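Side-chain contacts in predicted sugar phosphatases of the HAD superfamily (Cytophaga hutchinsonii, PDB 2HX1), which probably hydrolyses phosphate esters, perhaps of sugars, as a magnesium-binding phosphatase of the HAD superfamily: residues D233-D238 with K267-V272; T264-K267 with V272-H275. All coordinates share one frame; numbering follows the deposited sequence.

Contact 1. Residues D233-D238 with K267-V272; sequences DTLHTD and KSTGIV. With MG (magnesium ion), chain E; EDO (1,2-ethanediol), chain O.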
loop_
_atom_site.group_PDB
_atom_site.type_symbol
_atom_site.label_atom_id
_atom_site.label_comp_id
_atom_site.label_asym_id
_atom_site.label_seq_id
_atom_site.Cartn_x
_atom_site.Cartn_y
_atom_site.Cartn_z
ATOM N N ASP A 233 -6.570 20.059 13.488
ATOM C CA ASP A 233 -6.613 18.857 14.335
ATOM C C ASP A 233 -5.983 17.628 13.704
ATOM O O ASP A 233 -5.858 16.597 14.367
ATOM C CB ASP A 233 -8.046 18.534 14.760
ATOM C CG ASP A 233 -8.931 18.187 13.580
ATOM O OD1 ASP A 233 -8.916 18.966 12.598
ATOM O OD2 ASP A 233 -9.616 17.131 13.618
ATOM N N THR A 234 -5.561 17.733 12.447
ATOM C CA THR A 234 -5.064 16.592 11.671
ATOM C C THR A 234 -3.659 16.838 11.155
ATOM O O THR A 234 -3.425 17.832 10.457
ATOM C CB THR A 234 -6.009 16.320 10.498
ATOM O OG1 THR A 234 -7.333 16.158 11.014
ATOM C CG2 THR A 234 -5.596 15.041 9.707
ATOM N N LEU A 235 -2.732 15.949 11.523
ATOM C CA LEU A 235 -1.303 16.120 11.203
ATOM C C LEU A 235 -1.009 16.096 9.688
ATOM O O LEU A 235 -0.304 16.941 9.135
ATOM C CB LEU A 235 -0.464 15.043 11.924
ATOM C CG LEU A 235 -0.338 15.266 13.440
ATOM C CD1 LEU A 235 0.012 14.006 14.205
ATOM C CD2 LEU A 235 0.674 16.365 13.822
ATOM N N HIS A 236 -1.569 15.113 9.024
ATOM C CA HIS A 236 -1.160 14.811 7.676
ATOM C C HIS A 236 -1.833 15.724 6.665
ATOM O O HIS A 236 -1.463 15.679 5.502
ATOM C CB HIS A 236 -1.428 13.330 7.335
ATOM C CG HIS A 236 -2.759 12.839 7.797
ATOM N ND1 HIS A 236 -3.859 12.776 6.966
ATOM C CD2 HIS A 236 -3.179 12.419 9.020
ATOM C CE1 HIS A 236 -4.897 12.323 7.653
ATOM N NE2 HIS A 236 -4.511 12.100 8.900
ATOM N N THR A 237 -2.792 16.561 7.091
ATOM C CA THR A 237 -3.400 17.534 6.192
ATOM C C THR A 237 -3.088 19.007 6.617
ATOM O O THR A 237 -2.343 19.755 5.933
ATOM C CB THR A 237 -4.963 17.330 6.077
ATOM O OG1 THR A 237 -5.564 17.418 7.366
ATOM C CG2 THR A 237 -5.348 15.967 5.491
ATOM N N ASP A 238 -3.638 19.421 7.750
ATOM C CA ASP A 238 -3.426 20.779 8.274
ATOM C C ASP A 238 -1.970 21.106 8.643
ATOM O O ASP A 238 -1.447 22.139 8.234
ATOM C CB ASP A 238 -4.299 21.015 9.507
ATOM C CG ASP A 238 -5.742 20.638 9.276
ATOM O OD1 ASP A 238 -6.286 20.971 8.189
ATOM O OD2 ASP A 238 -6.315 19.971 10.160
ATOM N N LYS A 267 5.596 11.571 16.741
ATOM C CA LYS A 267 6.836 10.808 16.620
ATOM C C LYS A 267 6.813 9.839 15.449
ATOM O O LYS A 267 7.823 9.681 14.760
ATOM C CB LYS A 267 7.119 10.040 17.919
ATOM C CG LYS A 267 8.514 9.401 17.999
ATOM C CD LYS A 267 8.886 9.025 19.463
ATOM C CE LYS A 267 10.118 8.119 19.518
ATOM N NZ LYS A 267 10.746 7.982 20.884
ATOM N N SER A 268 5.679 9.175 15.228
ATOM C CA SER A 268 5.595 8.168 14.153
ATOM C C SER A 268 5.547 8.794 12.747
ATOM O O SER A 268 6.061 8.220 11.790
ATOM C CB SER A 268 4.441 7.206 14.423
ATOM O OG SER A 268 3.241 7.725 13.929
ATOM N N THR A 269 4.999 9.998 12.622
ATOM C CA THR A 269 4.927 10.687 11.321
ATOM C C THR A 269 6.084 11.675 11.108
ATOM O O THR A 269 6.445 12.006 9.959
ATOM C CB THR A 269 3.598 11.475 11.164
ATOM O OG1 THR A 269 3.524 12.487 12.164
ATOM C CG2 THR A 269 2.365 10.581 11.286
ATOM N N GLY A 270 6.678 12.144 12.195
ATOM C CA GLY A 270 7.665 13.212 12.104
ATOM C C GLY A 270 7.078 14.546 11.658
ATOM O O GLY A 270 7.804 15.472 11.218
ATOM N N ILE A 271 5.761 14.661 11.784
ATOM C CA ILE A 271 5.076 15.902 11.475
ATOM C C ILE A 271 4.942 16.702 12.770
ATOM O O ILE A 271 4.080 16.407 13.607
ATOM C CB ILE A 271 3.679 15.662 10.855
ATOM C CG1 ILE A 271 3.799 14.902 9.522
ATOM C CG2 ILE A 271 2.951 17.017 10.646
ATOM C CD1 ILE A 271 2.473 14.240 9.036
ATOM N N VAL A 272 5.812 17.706 12.912
ATOM C CA VAL A 272 5.926 18.485 14.140
ATOM C C VAL A 272 5.207 19.829 14.033
ATOM O O VAL A 272 5.506 20.642 13.160
ATOM C CB VAL A 272 7.426 18.670 14.500
ATOM C CG1 VAL A 272 7.590 19.326 15.865
ATOM C CG2 VAL A 272 8.101 17.322 14.485
HETATM MG MG MG E . -10.168 18.982 10.931
HETATM C C1 EDO O . 5.315 12.727 6.964
HETATM O O1 EDO O . 4.915 11.646 7.824
HETATM C C2 EDO O . 4.222 12.983 5.906
HETATM O O2 EDO O . 4.367 12.176 4.718
HETATM O O HOH W 1 -10.902 17.144 11.196
HETATM O O HOH W 2 -8.464 18.462 9.728
HETATM O O HOH W 3 -11.266 19.217 9.214
#
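Leu235 CG and Ile271 CG1 both stand anti to the carbonyl carbon of their own residue (chi1 -73° and -62°), and the two side chains lie alongside each other, running opposite ways. This joins the start of helix 235-245, just after Asp233, one of the magnesium ligands of this HAD core, to the chain leaving helix 262-269. Leu235 CD2 lies 4.0 Å from Ile271 CG2 and comes up to the backbone at Ile271 O, 3.4 Å away. The longer branch of Ile271 reaches on to His236, CD1 lying 3.9 Å from His236 CA. Ile271 also packs on Ile239 and Leu240 of the same helix, so an alanine here would probably leave a gap beside Leu235 and weaken the hold of the exit loop on helix 235-245. Thr269 fixes the turn into Ile271: its OG1, which also bonds to Lys265 O, accepts from Ile271 N in an ST turn, while Gly270 takes the positive phi. A 1,2-ethanediol, probably from the crystallisation liquor, bonds to Thr269 O and bridges to Phe199 O of the second subunit. On the far side of 233-238, Asp233 OD1 binds magnesium together with Asp20 and Phe22 O. Asp238 is second shell: its OD2 accepts Thr234 N on the anti side of the carboxylate and a hydrogen bond from a magnesium-bound water, the water oxygen 2.7 Å from OD2.

Contact 2. Residues T264-K267 with V272-H275; sequences TKIK and VPTH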
loop_
_atom_site.group_PDB
_atom_site.type_symbol
_atom_site.label_atom_id
_atom_site.label_comp_id
_atom_site.label_asym_id
_atom_site.label_seq_id
_atom_site.Cartn_x
_atom_site.Cartn_y
_atom_site.Cartn_z
ATOM N N THR A 264 2.815 10.174 20.330
ATOM C CA THR A 264 3.029 9.005 19.480
ATOM C C THR A 264 2.803 9.324 17.998
ATOM O O THR A 264 3.658 9.016 17.156
ATOM C CB THR A 264 2.176 7.818 19.971
ATOM O OG1 THR A 264 2.834 7.264 21.117
ATOM C CG2 THR A 264 2.030 6.747 18.913
ATOM N N LYS A 265 1.691 9.974 17.668
ATOM C CA LYS A 265 1.433 10.268 16.261
ATOM C C LYS A 265 2.471 11.242 15.741
ATOM O O LYS A 265 2.927 11.094 14.607
ATOM C CB LYS A 265 0.015 10.761 16.021
ATOM C CG LYS A 265 -1.058 9.688 16.253
ATOM C CD LYS A 265 -2.462 10.314 16.187
ATOM C CE LYS A 265 -3.562 9.280 15.897
ATOM N NZ LYS A 265 -4.827 9.933 15.487
ATOM N N ILE A 266 2.884 12.216 16.561
ATOM C CA ILE A 266 3.870 13.181 16.107
ATOM C C ILE A 266 5.214 12.467 15.837
ATOM O O ILE A 266 5.856 12.692 14.801
ATOM C CB ILE A 266 3.996 14.364 17.080
ATOM C CG1 ILE A 266 2.701 15.185 17.054
ATOM C CG2 ILE A 266 5.202 15.256 16.724
ATOM C CD1 ILE A 266 2.527 16.143 18.230
ATOM N N LYS A 267 5.596 11.571 16.741
ATOM C CA LYS A 267 6.836 10.808 16.620
ATOM C C LYS A 267 6.813 9.839 15.449
ATOM O O LYS A 267 7.823 9.681 14.760
ATOM C CB LYS A 267 7.119 10.040 17.919
ATOM C CG LYS A 267 8.514 9.401 17.999
ATOM C CD LYS A 267 8.886 9.025 19.463
ATOM C CE LYS A 267 10.118 8.119 19.518
ATOM N NZ LYS A 267 10.746 7.982 20.884
ATOM N N VAL A 272 5.812 17.706 12.912
ATOM C CA VAL A 272 5.926 18.485 14.140
ATOM C C VAL A 272 5.207 19.829 14.033
ATOM O O VAL A 272 5.506 20.642 13.160
ATOM C CB VAL A 272 7.426 18.670 14.500
ATOM C CG1 VAL A 272 7.590 19.326 15.865
ATOM C CG2 VAL A 272 8.101 17.322 14.485
ATOM N N PRO A 273 4.244 20.077 14.938
ATOM C CA PRO A 273 3.615 21.395 14.932
ATOM C C PRO A 273 4.461 22.442 15.668
ATOM O O PRO A 273 5.166 22.100 16.625
ATOM C CB PRO A 273 2.282 21.151 15.655
ATOM C CG PRO A 273 2.440 19.900 16.403
ATOM C CD PRO A 273 3.709 19.215 15.996
ATOM N N THR A 274 4.387 23.699 15.225
ATOM C CA THR A 274 5.035 24.804 15.938
ATOM C C THR A 274 4.529 24.816 17.390
ATOM O O THR A 274 5.322 24.930 18.325
ATOM C CB THR A 274 4.803 26.184 15.270
ATOM O OG1 THR A 274 4.809 26.060 13.826
ATOM C CG2 THR A 274 5.876 27.217 15.740
ATOM N N HIS A 275 3.213 24.641 17.571
ATOM C CA HIS A 275 2.597 24.730 18.884
ATOM C C HIS A 275 1.511 23.667 19.044
ATOM O O HIS A 275 0.956 23.184 18.054
ATOM C CB HIS A 275 1.920 26.082 19.061
ATOM C CG HIS A 275 2.812 27.253 18.856
ATOM N ND1 HIS A 275 3.846 27.561 19.711
ATOM C CD2 HIS A 275 2.824 28.200 17.886
ATOM C CE1 HIS A 275 4.464 28.647 19.267
ATOM N NE2 HIS A 275 3.861 29.052 18.160
#
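The end of Ile266, CD1, meets the CD-CG corner of the Pro273 ring, resting 4.0 Å from Pro273 CD and a little farther from CG. The extended chain of Ile266 (chi2 164°) carries that methyl out from the helix to the proline. Its other branch, CG2, stands anti to the backbone N and serves Val272 instead, lying 4.2 Å from both CA and CG2 of that residue. One buried side chain thus spans two successive residues of the chain that follows its own helix. In the HAD core this is a helix-to-strand connection: after helix 262-269 the chain passes through 272-274 into strand 275-277, at the edge of the parallel sheet. Pro273 also packs on Thr249 and Leu251 of strand 248-252 and on Ile239 of helix 235-245. The Val272 side is looser. This residue is partly exposed and meets Ile266 at the longer distance, with Thr161 of the second subunit packing on both. Farther out, Lys267 points away from 272-275, and its exposed side chain extends to a weak hydrogen bond from NZ to Lys159 O of that subunit.

How the contacts relate
Both contacts draw on helix 262-269, and their centres are about 6 Å apart. In chain order, 233-238 comes first, 264-267 much later, and then the helix end and exit, through 267-272 and 272-275, toward strand 275-277; Lys267 and Val272 belong to both contacts. They meet directly where Ile266 CG2 lies 3.5 Å from Ile271 O and where Leu235 packs on Lys265 and Ile266. Contact 1 therefore ties this helix and its exit to helix 235-245, while contact 2 ties it to the approach to the edge strand. These elements connect neighbouring strands 228-232, 248-252 and 275-277 of one parallel sheet, and the second subunit touches both contacts.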